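Long-range contacts in ORF 37 (Human herpesvirus 8 type M, PDB 3POV), which cuts DNA as a magnesium-binding endonuclease and exonuclease, processing branched viral DNA intermediates so that unit-length linear genomes can be packaged: residues Asp343-Thr348 and Thr437-Thr442; Leu306-Gln311 and Ala365-Asn370. All coordinates share one frame; numbering follows the deposited sequence.

How the contacts relate
Both contacts pair antiparallel strands of the large mixed sheet in this PD-(D/E)XK-type nuclease, and their centres lie about 15 Å apart. Strand 342-347 of contact 1 is followed in the chain by strand 359-369, its neighbour in the sheet, which carries one half of contact 2. The two contacts touch where Thr442 CG2 packs 3.6 Å from Val369 N and where Val344 CG2 meets Ala365 CB at 3.8 Å. Neither contact supplies a magnesium ligand. The side chain of Leu439 in contact 1 lies about 11 Å from a bound magnesium ion, and that of Leu306 in contact 2 about 13 Å.

Contact 1 of 2, residues Asp343-Thr348 and Thr437-Thr442; sequences DVYVLT and TLLIVT
Strands 343-347 and 437-442 form a regular antiparallel pairing, buried within the mixed central sheet of this PD-(D/E)XK-clan nuclease. Five backbone hydrogen bonds join them, from the pair between Asp343 and Val441 to the bond from Leu347 N to Thr437 O (3.0 Å). At Thr437 and Leu438, both facing Phe410, the pairing with strand 403-412 contains a classic beta bulge. Both faces of this strand pair are largely apolar. On one, Tyr345 and Leu439 lie side by side and point the same way, with CD2 of the tyrosine 3.6 Å from Leu439 CD1; CE2 reaches Val441 CG2 at 3.9 Å. Helix 181-197 covers this face through Val189 and Leu197, so a broad ring among branched aliphatic chains suits this closed layer. Asp343 shares the face but sits at its more open end, where OD1 forms salt bridges with Lys364 and Arg362 of the next strand. On the other face lie Val344, Val346, Leu438 and Ile440, beta-branched valine and isoleucine being well suited to extended backbone; helix 276-283 packs on Val344, Leu438 and Ile440. Leu438 has an unusual first torsion (chi1 -100°), and its CD2 bends back across the strand gap to lie 3.9 Å from both Val344 CG1 and Val346 CG2. With CG beside its backbone N (chi1 -59°), the ring of Tyr345 rises from the sheet and runs back toward Asp343, its CD2 edge turned to the partner strand, where Leu439 O, acceptor of the Tyr345 N-H (2.8 Å), meets it in plane, 3.1 Å from CD2.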
loop_
_atom_site.group_PDB
_atom_site.type_symbol
_atom_site.label_atom_id
_atom_site.label_comp_id
_atom_site.label_asym_id
_atom_site.label_seq_id
_atom_site.Cartn_x
_atom_site.Cartn_y
_atom_site.Cartn_z
ATOM N N ASP A 343 -3.072 19.873 -4.665
ATOM C CA ASP A 343 -2.000 20.857 -4.705
ATOM C C ASP A 343 -0.983 20.442 -5.757
ATOM O O ASP A 343 -0.428 19.343 -5.704
ATOM C CB ASP A 343 -1.313 20.979 -3.347
ATOM C CG ASP A 343 -2.216 21.579 -2.292
ATOM O OD1 ASP A 343 -2.490 22.795 -2.368
ATOM O OD2 ASP A 343 -2.648 20.835 -1.384
ATOM N N VAL A 344 -0.750 21.325 -6.721
ATOM C CA VAL A 344 0.203 21.059 -7.796
ATOM C C VAL A 344 1.530 21.767 -7.531
ATOM O O VAL A 344 1.571 22.980 -7.347
ATOM C CB VAL A 344 -0.355 21.527 -9.156
ATOM C CG1 VAL A 344 0.564 21.093 -10.285
ATOM C CG2 VAL A 344 -1.760 20.982 -9.369
ATOM N N TYR A 345 2.615 21.005 -7.507
ATOM C CA TYR A 345 3.941 21.582 -7.312
ATOM C C TYR A 345 4.801 21.446 -8.560
ATOM O O TYR A 345 5.200 20.347 -8.936
ATOM C CB TYR A 345 4.663 20.926 -6.133
ATOM C CG TYR A 345 3.932 21.048 -4.824
ATOM C CD1 TYR A 345 4.221 22.077 -3.938
ATOM C CD2 TYR A 345 2.945 20.138 -4.474
ATOM C CE1 TYR A 345 3.547 22.196 -2.739
ATOM C CE2 TYR A 345 2.267 20.247 -3.281
ATOM C CZ TYR A 345 2.571 21.276 -2.415
ATOM O OH TYR A 345 1.895 21.380 -1.221
ATOM N N VAL A 346 5.081 22.574 -9.198
ATOM C CA VAL A 346 6.037 22.614 -10.292
ATOM C C VAL A 346 7.432 22.683 -9.690
ATOM O O VAL A 346 7.745 23.597 -8.927
ATOM C CB VAL A 346 5.803 23.840 -11.208
ATOM C CG1 VAL A 346 6.927 23.966 -12.242
ATOM C CG2 VAL A 346 4.449 23.744 -11.894
ATOM N N LEU A 347 8.270 21.708 -10.020
ATOM C CA LEU A 347 9.620 21.663 -9.472
ATOM C C LEU A 347 10.600 22.402 -10.378
ATOM O O LEU A 347 10.452 22.394 -11.601
ATOM C CB LEU A 347 10.070 20.213 -9.286
ATOM C CG LEU A 347 9.133 19.349 -8.436
ATOM C CD1 LEU A 347 9.618 17.913 -8.383
ATOM C CD2 LEU A 347 9.007 19.925 -7.040
ATOM N N THR A 348 11.601 23.040 -9.779
ATOM C CA THR A 348 12.644 23.684 -10.562
ATOM C C THR A 348 13.440 22.647 -11.343
ATOM O O THR A 348 13.816 21.602 -10.810
ATOM C CB THR A 348 13.621 24.524 -9.693
ATOM O OG1 THR A 348 14.432 23.656 -8.887
ATOM C CG2 THR A 348 12.864 25.494 -8.804
ATOM N N THR A 437 9.682 16.291 -12.294
ATOM C CA THR A 437 9.296 17.571 -12.870
ATOM C C THR A 437 8.077 18.148 -12.147
ATOM O O THR A 437 7.975 19.361 -11.942
ATOM C CB THR A 437 8.985 17.425 -14.374
ATOM O OG1 THR A 437 7.828 16.601 -14.548
ATOM C CG2 THR A 437 10.170 16.786 -15.106
ATOM N N LEU A 438 7.163 17.266 -11.752
ATOM C CA LEU A 438 5.925 17.665 -11.094
ATOM C C LEU A 438 5.659 16.838 -9.838
ATOM O O LEU A 438 6.025 15.665 -9.767
ATOM C CB LEU A 438 4.743 17.467 -12.041
ATOM C CG LEU A 438 4.127 18.630 -12.808
ATOM C CD1 LEU A 438 2.813 18.159 -13.410
ATOM C CD2 LEU A 438 3.902 19.836 -11.908
ATOM N N LEU A 439 4.994 17.451 -8.863
ATOM C CA LEU A 439 4.527 16.741 -7.677
ATOM C C LEU A 439 3.090 17.151 -7.372
ATOM O O LEU A 439 2.831 18.296 -7.013
ATOM C CB LEU A 439 5.439 17.030 -6.479
ATOM C CG LEU A 439 5.295 16.173 -5.208
ATOM C CD1 LEU A 439 4.455 16.861 -4.146
ATOM C CD2 LEU A 439 4.760 14.770 -5.503
ATOM N N ILE A 440 2.157 16.218 -7.534
ATOM C CA ILE A 440 0.747 16.501 -7.273
ATOM C C ILE A 440 0.221 15.771 -6.034
ATOM O O ILE A 440 0.196 14.543 -5.986
ATOM C CB ILE A 440 -0.131 16.141 -8.485
ATOM C CG1 ILE A 440 0.356 16.902 -9.724
ATOM C CG2 ILE A 440 -1.615 16.425 -8.185
ATOM C CD1 ILE A 440 -0.421 16.605 -10.985
ATOM N N VAL A 441 -0.194 16.544 -5.034
ATOM C CA VAL A 441 -0.785 15.992 -3.824
ATOM C C VAL A 441 -2.306 16.087 -3.871
ATOM O O VAL A 441 -2.863 17.180 -3.963
ATOM C CB VAL A 441 -0.282 16.719 -2.571
ATOM C CG1 VAL A 441 -0.939 16.136 -1.322
ATOM C CG2 VAL A 441 1.234 16.624 -2.472
ATOM N N THR A 442 -2.970 14.938 -3.797
ATOM C CA THR A 442 -4.429 14.870 -3.903
ATOM C C THR A 442 -5.087 14.219 -2.675
ATOM O O THR A 442 -4.812 13.059 -2.348
ATOM C CB THR A 442 -4.846 14.089 -5.166
ATOM O OG1 THR A 442 -4.239 14.687 -6.314
ATOM C CG2 THR A 442 -6.356 14.091 -5.340
#

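Contact 2 of 2, residues Leu306-Gln311 and Ala365-Asn370; sequences LVAYDQ and ANLFVN
Val307 and Phe368 form the hydrogen-bonded pair of a short antiparallel ladder that joins strand 306-308 to the end of strand 359-369, near one border of the nuclease's central sheet. Two nearly straight bonds, Val307 N to Phe368 O (2.8 Å) and Phe368 N to Val307 O (2.9 Å), fasten it. Phe368 can be followed outward from this anchor. Its CB lies 4.3 Å from Val307 CG2, a compact branched neighbour on the same face. With CG turned beside the backbone N (chi1 -53°), the ring runs back over Asn366 and turns its CD2-CE2 side to Tyr309, CD2 coming within 3.6 Å of Tyr309 CD2. CE2 lies in the plane of the tyrosine ring, at its edge, 4.0 Å from the same CD2. The rings thus meet rim to rim, their planes 27° apart. The backbone carbonyl carbon of Asn366 lies over one face of the Phe368 ring, offset toward the rim. Asn366 centres an inverse gamma turn, and its amide is held by Trp313 and Glu312. Tyrosine suits its partly exposed place because its far end is polar: Tyr309 OH donates to a water, 2.8 Å away, which in turn donates to Val369 O.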
loop_
_atom_site.group_PDB
_atom_site.type_symbol
_atom_site.label_atom_id
_atom_site.label_comp_id
_atom_site.label_asym_id
_atom_site.label_seq_id
_atom_site.Cartn_x
_atom_site.Cartn_y
_atom_site.Cartn_z
ATOM N N LEU A 306 -6.820 10.491 -11.849
ATOM C CA LEU A 306 -7.318 11.853 -11.639
ATOM C C LEU A 306 -8.508 12.197 -12.532
ATOM O O LEU A 306 -8.490 11.934 -13.734
ATOM C CB LEU A 306 -6.208 12.888 -11.841
ATOM C CG LEU A 306 -5.135 13.009 -10.759
ATOM C CD1 LEU A 306 -4.129 14.090 -11.138
ATOM C CD2 LEU A 306 -5.759 13.308 -9.401
ATOM N N VAL A 307 -9.541 12.786 -11.933
ATOM C CA VAL A 307 -10.696 13.260 -12.688
ATOM C C VAL A 307 -10.928 14.765 -12.514
ATOM O O VAL A 307 -10.463 15.381 -11.550
ATOM C CB VAL A 307 -11.989 12.497 -12.313
ATOM C CG1 VAL A 307 -11.893 11.044 -12.756
ATOM C CG2 VAL A 307 -12.262 12.591 -10.811
ATOM N N ALA A 308 -11.643 15.348 -13.470
ATOM C CA ALA A 308 -12.081 16.729 -13.379
ATOM C C ALA A 308 -13.572 16.775 -13.681
ATOM O O ALA A 308 -14.037 16.123 -14.616
ATOM C CB ALA A 308 -11.314 17.589 -14.355
ATOM N N TYR A 309 -14.320 17.532 -12.885
ATOM C CA TYR A 309 -15.767 17.621 -13.056
ATOM C C TYR A 309 -16.179 18.937 -13.703
ATOM O O TYR A 309 -17.292 19.065 -14.209
ATOM C CB TYR A 309 -16.487 17.423 -11.717
ATOM C CG TYR A 309 -16.196 16.078 -11.097
ATOM C CD1 TYR A 309 -16.733 14.919 -11.637
ATOM C CD2 TYR A 309 -15.365 15.962 -9.991
ATOM C CE1 TYR A 309 -16.461 13.685 -11.089
ATOM C CE2 TYR A 309 -15.087 14.731 -9.436
ATOM C CZ TYR A 309 -15.639 13.595 -9.988
ATOM O OH TYR A 309 -15.366 12.365 -9.445
ATOM N N ASP A 310 -15.277 19.912 -13.686
ATOM C CA ASP A 310 -15.567 21.222 -14.251
ATOM C C ASP A 310 -15.280 21.223 -15.750
ATOM O O ASP A 310 -14.212 20.801 -16.191
ATOM C CB ASP A 310 -14.748 22.299 -13.542
ATOM C CG ASP A 310 -15.245 23.698 -13.841
ATOM O OD1 ASP A 310 -16.277 23.828 -14.532
ATOM O OD2 ASP A 310 -14.607 24.670 -13.383
ATOM N N GLN A 311 -16.241 21.702 -16.530
ATOM C CA GLN A 311 -16.154 21.644 -17.983
ATOM C C GLN A 311 -14.912 22.348 -18.539
ATOM O O GLN A 311 -14.499 22.087 -19.669
ATOM C CB GLN A 311 -17.420 22.221 -18.611
ATOM C CG GLN A 311 -17.919 21.425 -19.795
ATOM C CD GLN A 311 -18.079 22.276 -21.030
ATOM O OE1 GLN A 311 -17.094 22.704 -21.634
ATOM N NE2 GLN A 311 -19.326 22.534 -21.412
ATOM N N ALA A 365 -5.644 23.001 -7.766
ATOM C CA ALA A 365 -6.359 22.631 -8.978
ATOM C C ALA A 365 -7.571 21.773 -8.641
ATOM O O ALA A 365 -7.485 20.867 -7.813
ATOM C CB ALA A 365 -5.435 21.897 -9.949
ATOM N N ASN A 366 -8.697 22.067 -9.282
ATOM C CA ASN A 366 -9.888 21.237 -9.155
ATOM C C ASN A 366 -9.730 19.914 -9.902
ATOM O O ASN A 366 -10.438 19.633 -10.872
ATOM C CB ASN A 366 -11.135 21.989 -9.631
ATOM C CG ASN A 366 -10.984 22.541 -11.036
ATOM O OD1 ASN A 366 -9.871 22.704 -11.534
ATOM N ND2 ASN A 366 -12.106 22.833 -11.680
ATOM N N LEU A 367 -8.768 19.120 -9.446
ATOM C CA LEU A 367 -8.600 17.751 -9.905
ATOM C C LEU A 367 -8.763 16.834 -8.696
ATOM O O LEU A 367 -8.258 17.128 -7.616
ATOM C CB LEU A 367 -7.229 17.561 -10.561
ATOM C CG LEU A 367 -7.013 18.369 -11.846
ATOM C CD1 LEU A 367 -5.602 18.200 -12.394
ATOM C CD2 LEU A 367 -8.045 17.977 -12.891
ATOM N N PHE A 368 -9.475 15.733 -8.873
ATOM C CA PHE A 368 -9.783 14.865 -7.747
ATOM C C PHE A 368 -9.392 13.418 -8.018
ATOM O O PHE A 368 -9.201 13.020 -9.165
ATOM C CB PHE A 368 -11.269 14.967 -7.388
ATOM C CG PHE A 368 -11.743 16.380 -7.167
ATOM C CD1 PHE A 368 -11.438 17.054 -5.993
ATOM C CD2 PHE A 368 -12.490 17.035 -8.134
ATOM C CE1 PHE A 368 -11.867 18.355 -5.791
ATOM C CE2 PHE A 368 -12.924 18.334 -7.936
ATOM C CZ PHE A 368 -12.611 18.996 -6.763
ATOM N N VAL A 369 -9.262 12.642 -6.947
ATOM C CA VAL A 369 -8.995 11.217 -7.069
ATOM C C VAL A 369 -10.149 10.514 -7.781
ATOM O O VAL A 369 -11.317 10.740 -7.467
ATOM C CB VAL A 369 -8.744 10.544 -5.687
ATOM C CG1 VAL A 369 -9.918 10.784 -4.741
ATOM C CG2 VAL A 369 -8.492 9.050 -5.860
ATOM N N ASN A 370 -9.808 9.675 -8.750
ATOM C CA ASN A 370 -10.783 8.844 -9.434
ATOM C C ASN A 370 -11.199 7.698 -8.508
ATOM O O ASN A 370 -10.400 6.805 -8.218
ATOM C CB ASN A 370 -10.178 8.305 -10.732
ATOM C CG ASN A 370 -11.166 7.502 -11.549
ATOM O OD1 ASN A 370 -12.361 7.501 -11.271
ATOM N ND2 ASN A 370 -10.670 6.814 -12.568
HETATM O O HOH W 1 -13.797 12.092 -7.164
HETATM O O HOH W 2 -13.149 19.570 -11.390
#